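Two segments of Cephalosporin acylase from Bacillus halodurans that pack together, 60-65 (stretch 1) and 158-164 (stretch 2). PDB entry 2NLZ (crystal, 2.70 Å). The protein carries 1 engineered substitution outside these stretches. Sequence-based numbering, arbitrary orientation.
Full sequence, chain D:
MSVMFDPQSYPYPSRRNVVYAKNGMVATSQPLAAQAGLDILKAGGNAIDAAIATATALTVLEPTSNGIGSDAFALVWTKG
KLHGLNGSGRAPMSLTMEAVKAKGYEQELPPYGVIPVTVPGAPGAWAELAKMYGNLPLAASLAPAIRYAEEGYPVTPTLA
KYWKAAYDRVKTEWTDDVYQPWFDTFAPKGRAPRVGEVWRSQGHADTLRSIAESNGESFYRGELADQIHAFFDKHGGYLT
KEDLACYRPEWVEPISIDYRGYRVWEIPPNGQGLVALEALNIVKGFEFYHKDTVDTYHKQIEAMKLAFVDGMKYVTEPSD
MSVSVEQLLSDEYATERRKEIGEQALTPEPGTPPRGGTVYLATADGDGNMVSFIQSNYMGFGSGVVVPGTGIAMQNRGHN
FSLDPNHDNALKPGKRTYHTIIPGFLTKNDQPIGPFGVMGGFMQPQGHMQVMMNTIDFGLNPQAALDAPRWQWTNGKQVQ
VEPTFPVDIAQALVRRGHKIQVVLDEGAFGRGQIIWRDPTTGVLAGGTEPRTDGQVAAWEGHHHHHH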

ATOM      1  N   VAL D  60      21.469 -31.472   2.926  1.00 23.66           N
ATOM      2  CA  VAL D  60      20.414 -32.428   2.687  1.00 24.24           C
ATOM      3  C   VAL D  60      19.078 -31.727   2.496  1.00 25.80           C
ATOM      4  O   VAL D  60      18.269 -32.150   1.670  1.00 26.54           O
ATOM      5  CB  VAL D  60      20.293 -33.412   3.860  1.00 29.76           C
ATOM      6  CG1 VAL D  60      19.087 -34.335   3.664  1.00 18.92           C
ATOM      7  CG2 VAL D  60      21.603 -34.208   4.050  1.00 19.06           C
ATOM      8  N   LEU D  61      18.868 -30.640   3.242  1.00 26.25           N
ATOM      9  CA  LEU D  61      17.556 -29.990   3.348  1.00 24.94           C
ATOM     10  C   LEU D  61      17.244 -28.993   2.248  1.00 24.98           C
ATOM     11  O   LEU D  61      16.072 -28.742   1.941  1.00 23.88           O
ATOM     12  CB  LEU D  61      17.398 -29.322   4.707  1.00 23.76           C
ATOM     13  CG  LEU D  61      17.361 -30.283   5.891  1.00 22.74           C
ATOM     14  CD1 LEU D  61      17.681 -29.548   7.175  1.00 22.24           C
ATOM     15  CD2 LEU D  61      16.008 -30.987   5.946  1.00 30.26           C
ATOM     16  N   GLU D  62      18.290 -28.432   1.655  1.00 13.01           N
ATOM     17  CA  GLU D  62      18.132 -27.511   0.524  1.00 21.79           C
ATOM     18  C   GLU D  62      19.115 -27.826  -0.617  1.00 23.49           C
ATOM     19  O   GLU D  62      20.035 -27.051  -0.872  1.00 27.47           O
ATOM     20  CB  GLU D  62      18.306 -26.070   1.001  1.00 20.60           C
ATOM     21  CG  GLU D  62      17.780 -25.027   0.048  1.00 23.81           C
ATOM     22  CD  GLU D  62      17.892 -23.616   0.595  1.00 23.42           C
ATOM     23  OE1 GLU D  62      18.333 -22.722  -0.154  1.00 27.16           O
ATOM     24  OE2 GLU D  62      17.539 -23.397   1.771  1.00 14.15           O
ATOM     25  N   PRO D  63      18.908 -28.957  -1.326  1.00 24.08           N
ATOM     26  CA  PRO D  63      19.864 -29.422  -2.339  1.00 27.82           C
ATOM     27  C   PRO D  63      19.881 -28.556  -3.591  1.00 27.04           C
ATOM     28  O   PRO D  63      20.744 -28.716  -4.449  1.00 33.09           O
ATOM     29  CB  PRO D  63      19.365 -30.830  -2.687  1.00 26.55           C
ATOM     30  CG  PRO D  63      18.330 -31.152  -1.647  1.00 28.34           C
ATOM     31  CD  PRO D  63      17.753 -29.862  -1.228  1.00 22.34           C
ATOM     32  N   THR D  64      18.938 -27.634  -3.677  1.00 30.10           N
ATOM     33  CA  THR D  64      18.846 -26.748  -4.810  1.00 28.45           C
ATOM     34  C   THR D  64      19.853 -25.618  -4.720  1.00 29.99           C
ATOM     35  O   THR D  64      20.023 -24.890  -5.678  1.00 32.30           O
ATOM     36  CB  THR D  64      17.443 -26.142  -4.926  1.00 31.96           C
ATOM     37  OG1 THR D  64      17.102 -25.482  -3.703  1.00 35.55           O
ATOM     38  CG2 THR D  64      16.414 -27.222  -5.216  1.00 31.76           C
ATOM     39  N   SER D  65      20.525 -25.475  -3.581  1.00 23.69           N
ATOM     40  CA  SER D  65      21.417 -24.334  -3.347  1.00 30.97           C
ATOM     41  C   SER D  65      22.781 -24.752  -2.817  1.00 30.04           C
ATOM     42  O   SER D  65      23.584 -23.920  -2.388  1.00 27.93           O
ATOM     43  CB  SER D  65      20.777 -23.373  -2.345  1.00 29.54           C
ATOM     44  OG  SER D  65      19.619 -22.775  -2.887  1.00 32.39           O
ATOM     45  N   THR D 158       8.389 -23.760  -1.869  1.00 52.04           N
ATOM     46  CA  THR D 158       9.454 -22.945  -2.443  1.00 53.90           C
ATOM     47  C   THR D 158      10.581 -23.827  -2.975  1.00 52.98           C
ATOM     48  O   THR D 158      11.018 -23.660  -4.118  1.00 50.60           O
ATOM     49  CB  THR D 158      10.015 -21.949  -1.413  1.00 56.42           C
ATOM     50  OG1 THR D 158       8.930 -21.316  -0.734  1.00 54.06           O
ATOM     51  CG2 THR D 158      10.884 -20.891  -2.089  1.00 51.81           C
ATOM     52  N   LEU D 159      11.033 -24.766  -2.142  1.00 47.85           N
ATOM     53  CA  LEU D 159      12.034 -25.737  -2.546  1.00 41.79           C
ATOM     54  C   LEU D 159      11.527 -26.548  -3.744  1.00 41.10           C
ATOM     55  O   LEU D 159      12.282 -26.809  -4.682  1.00 33.69           O
ATOM     56  CB  LEU D 159      12.395 -26.648  -1.374  1.00 36.27           C
ATOM     57  CG  LEU D 159      13.446 -27.732  -1.601  1.00 30.81           C
ATOM     58  CD1 LEU D 159      14.801 -27.108  -1.782  1.00 38.03           C
ATOM     59  CD2 LEU D 159      13.465 -28.682  -0.425  1.00 37.21           C
ATOM     60  N   ALA D 160      10.239 -26.899  -3.722  1.00 35.32           N
ATOM     61  CA  ALA D 160       9.619 -27.673  -4.802  1.00 38.74           C
ATOM     62  C   ALA D 160       9.673 -26.960  -6.144  1.00 41.53           C
ATOM     63  O   ALA D 160       9.817 -27.599  -7.180  1.00 42.39           O
ATOM     64  CB  ALA D 160       8.188 -28.015  -4.458  1.00 31.17           C
ATOM     65  N   LYS D 161       9.550 -25.636  -6.116  1.00 44.81           N
ATOM     66  CA  LYS D 161       9.598 -24.829  -7.325  1.00 46.68           C
ATOM     67  C   LYS D 161      10.967 -24.900  -8.003  1.00 46.81           C
ATOM     68  O   LYS D 161      11.054 -25.134  -9.208  1.00 42.30           O
ATOM     69  CB  LYS D 161       9.261 -23.367  -7.011  1.00 49.91           C
ATOM     70  CG  LYS D 161       9.196 -22.461  -8.249  1.00 68.26           C
ATOM     71  CD  LYS D 161       9.802 -21.067  -8.000  1.00 78.53           C
ATOM     72  CE  LYS D 161       8.857 -20.137  -7.230  1.00 83.12           C
ATOM     73  NZ  LYS D 161       9.443 -18.774  -7.040  1.00 78.39           N
ATOM     74  N   TYR D 162      12.029 -24.696  -7.226  1.00 47.68           N
ATOM     75  CA  TYR D 162      13.375 -24.653  -7.785  1.00 42.47           C
ATOM     76  C   TYR D 162      13.889 -26.039  -8.138  1.00 40.39           C
ATOM     77  O   TYR D 162      14.707 -26.182  -9.043  1.00 38.53           O
ATOM     78  CB  TYR D 162      14.347 -23.972  -6.831  1.00 42.28           C
ATOM     79  CG  TYR D 162      14.119 -22.495  -6.669  1.00 45.25           C
ATOM     80  CD1 TYR D 162      13.463 -21.996  -5.548  1.00 49.19           C
ATOM     81  CD2 TYR D 162      14.565 -21.589  -7.636  1.00 46.48           C
ATOM     82  CE1 TYR D 162      13.253 -20.635  -5.388  1.00 53.92           C
ATOM     83  CE2 TYR D 162      14.359 -20.220  -7.490  1.00 44.82           C
ATOM     84  CZ  TYR D 162      13.701 -19.755  -6.360  1.00 52.29           C
ATOM     85  OH  TYR D 162      13.486 -18.409  -6.193  1.00 55.41           O
ATOM     86  N   TRP D 163      13.410 -27.045  -7.411  1.00 31.46           N
ATOM     87  CA  TRP D 163      13.731 -28.429  -7.708  1.00 32.82           C
ATOM     88  C   TRP D 163      13.055 -28.838  -9.021  1.00 38.10           C
ATOM     89  O   TRP D 163      13.659 -29.524  -9.841  1.00 38.87           O
ATOM     90  CB  TRP D 163      13.272 -29.326  -6.555  1.00 34.26           C
ATOM     91  CG  TRP D 163      14.009 -30.632  -6.385  1.00 35.04           C
ATOM     92  CD1 TRP D 163      14.429 -31.488  -7.371  1.00 38.04           C
ATOM     93  CD2 TRP D 163      14.372 -31.246  -5.147  1.00 25.49           C
ATOM     94  NE1 TRP D 163      15.043 -32.588  -6.819  1.00 29.26           N
ATOM     95  CE2 TRP D 163      15.022 -32.461  -5.455  1.00 32.65           C
ATOM     96  CE3 TRP D 163      14.223 -30.883  -3.806  1.00 26.02           C
ATOM     97  CZ2 TRP D 163      15.521 -33.309  -4.467  1.00 35.88           C
ATOM     98  CZ3 TRP D 163      14.710 -31.730  -2.828  1.00 24.31           C
ATOM     99  CH2 TRP D 163      15.353 -32.924  -3.162  1.00 39.60           C
ATOM    100  N   LYS D 164      11.809 -28.409  -9.218  1.00 44.92           N
ATOM    101  CA  LYS D 164      11.091 -28.698 -10.458  1.00 51.56           C
ATOM    102  C   LYS D 164      11.698 -27.971 -11.628  1.00 49.40           C
ATOM    103  O   LYS D 164      11.807 -28.543 -12.701  1.00 52.37           O
ATOM    104  CB  LYS D 164       9.611 -28.346 -10.361  1.00 58.87           C
ATOM    105  CG  LYS D 164       8.725 -29.507  -9.951  1.00 83.35           C
ATOM    106  CD  LYS D 164       7.372 -29.407 -10.634  1.00 93.60           C
ATOM    107  CE  LYS D 164       7.513 -29.545 -12.140  1.00 90.13           C
ATOM    108  NZ  LYS D 164       6.402 -28.871 -12.842  1.00 85.57           N
TER

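A turn that follows a helix can pack against a second helix without a single hydrogen bond between them, provided that its atoms fit closely against the helix surface. The contact between residues 60-65 and 158-164 of this acylase is a compact example: 259 Å² is buried, summed over both sides, and all of it is won by van der Waals contact.

Val60, in the last part of a helix, is buried but lies beyond reach of the other stretch. Leu61 points its CA-to-CB bond away from the partner, so what it offers is backbone: its O lies 3.5 Å from CD2 of Leu159, a carbonyl resting against a methyl group. At Glu62 the chain leaves helical geometry, with phi/psi of -134/70, and a type I turn runs from here to Ser65, closed by a hydrogen bond from Ser65 N to Glu62 O at 3.2 Å. The acid also begins by pointing away, in an extended t, t conformation; its aliphatic CG stays 4.1 Å from Leu159 CD1, while OE2 is hydrogen-bonded elsewhere in the structure.

Pro63 and Thr64 occupy the two central positions of the turn, and both point toward the helix. Proline suits the second position of a type I turn because its ring restrains phi, here -71°. That same ring touches two residues one helical turn apart: its CD lies 4.1 Å from Leu159 CD1, and its CG approaches Trp163 CH2 at 3.8 Å, obliquely to the indole. Trp163 sets out sideways, but its long side chain brings the far end of the ring nearer to the turn.

Thr64 gives up the most surface in stretch 1, 70 Å², nearly matched by the 66 Å² of Leu159. Leu159 points toward the turn with chi1 t and chi2 p, and its branching suits the place: CD2 is the methyl nearer Leu61 O, CD1 the one nearer Glu62, Pro63 and Thr64. With chi1 in the p rotamer, Thr64 OG1 sits 3.4 Å from Leu159 CD1, and Thr64 CG2 lies 3.7 Å from Trp163 N and 4.0 Å from Tyr162 C. The methyl therefore rests against helix backbone, and Trp163 N is itself hydrogen-bonded to Leu159 O at 3.0 Å. Tyr162 starts toward the turn, yet its ring leads away, leaving CB 4.2 Å from Thr64 CG2.

Ser65, sideways and out of contact, completes the turn. The principle is economical: mostly side-chain packing, with backbone atoms such as Leu61 O taking part.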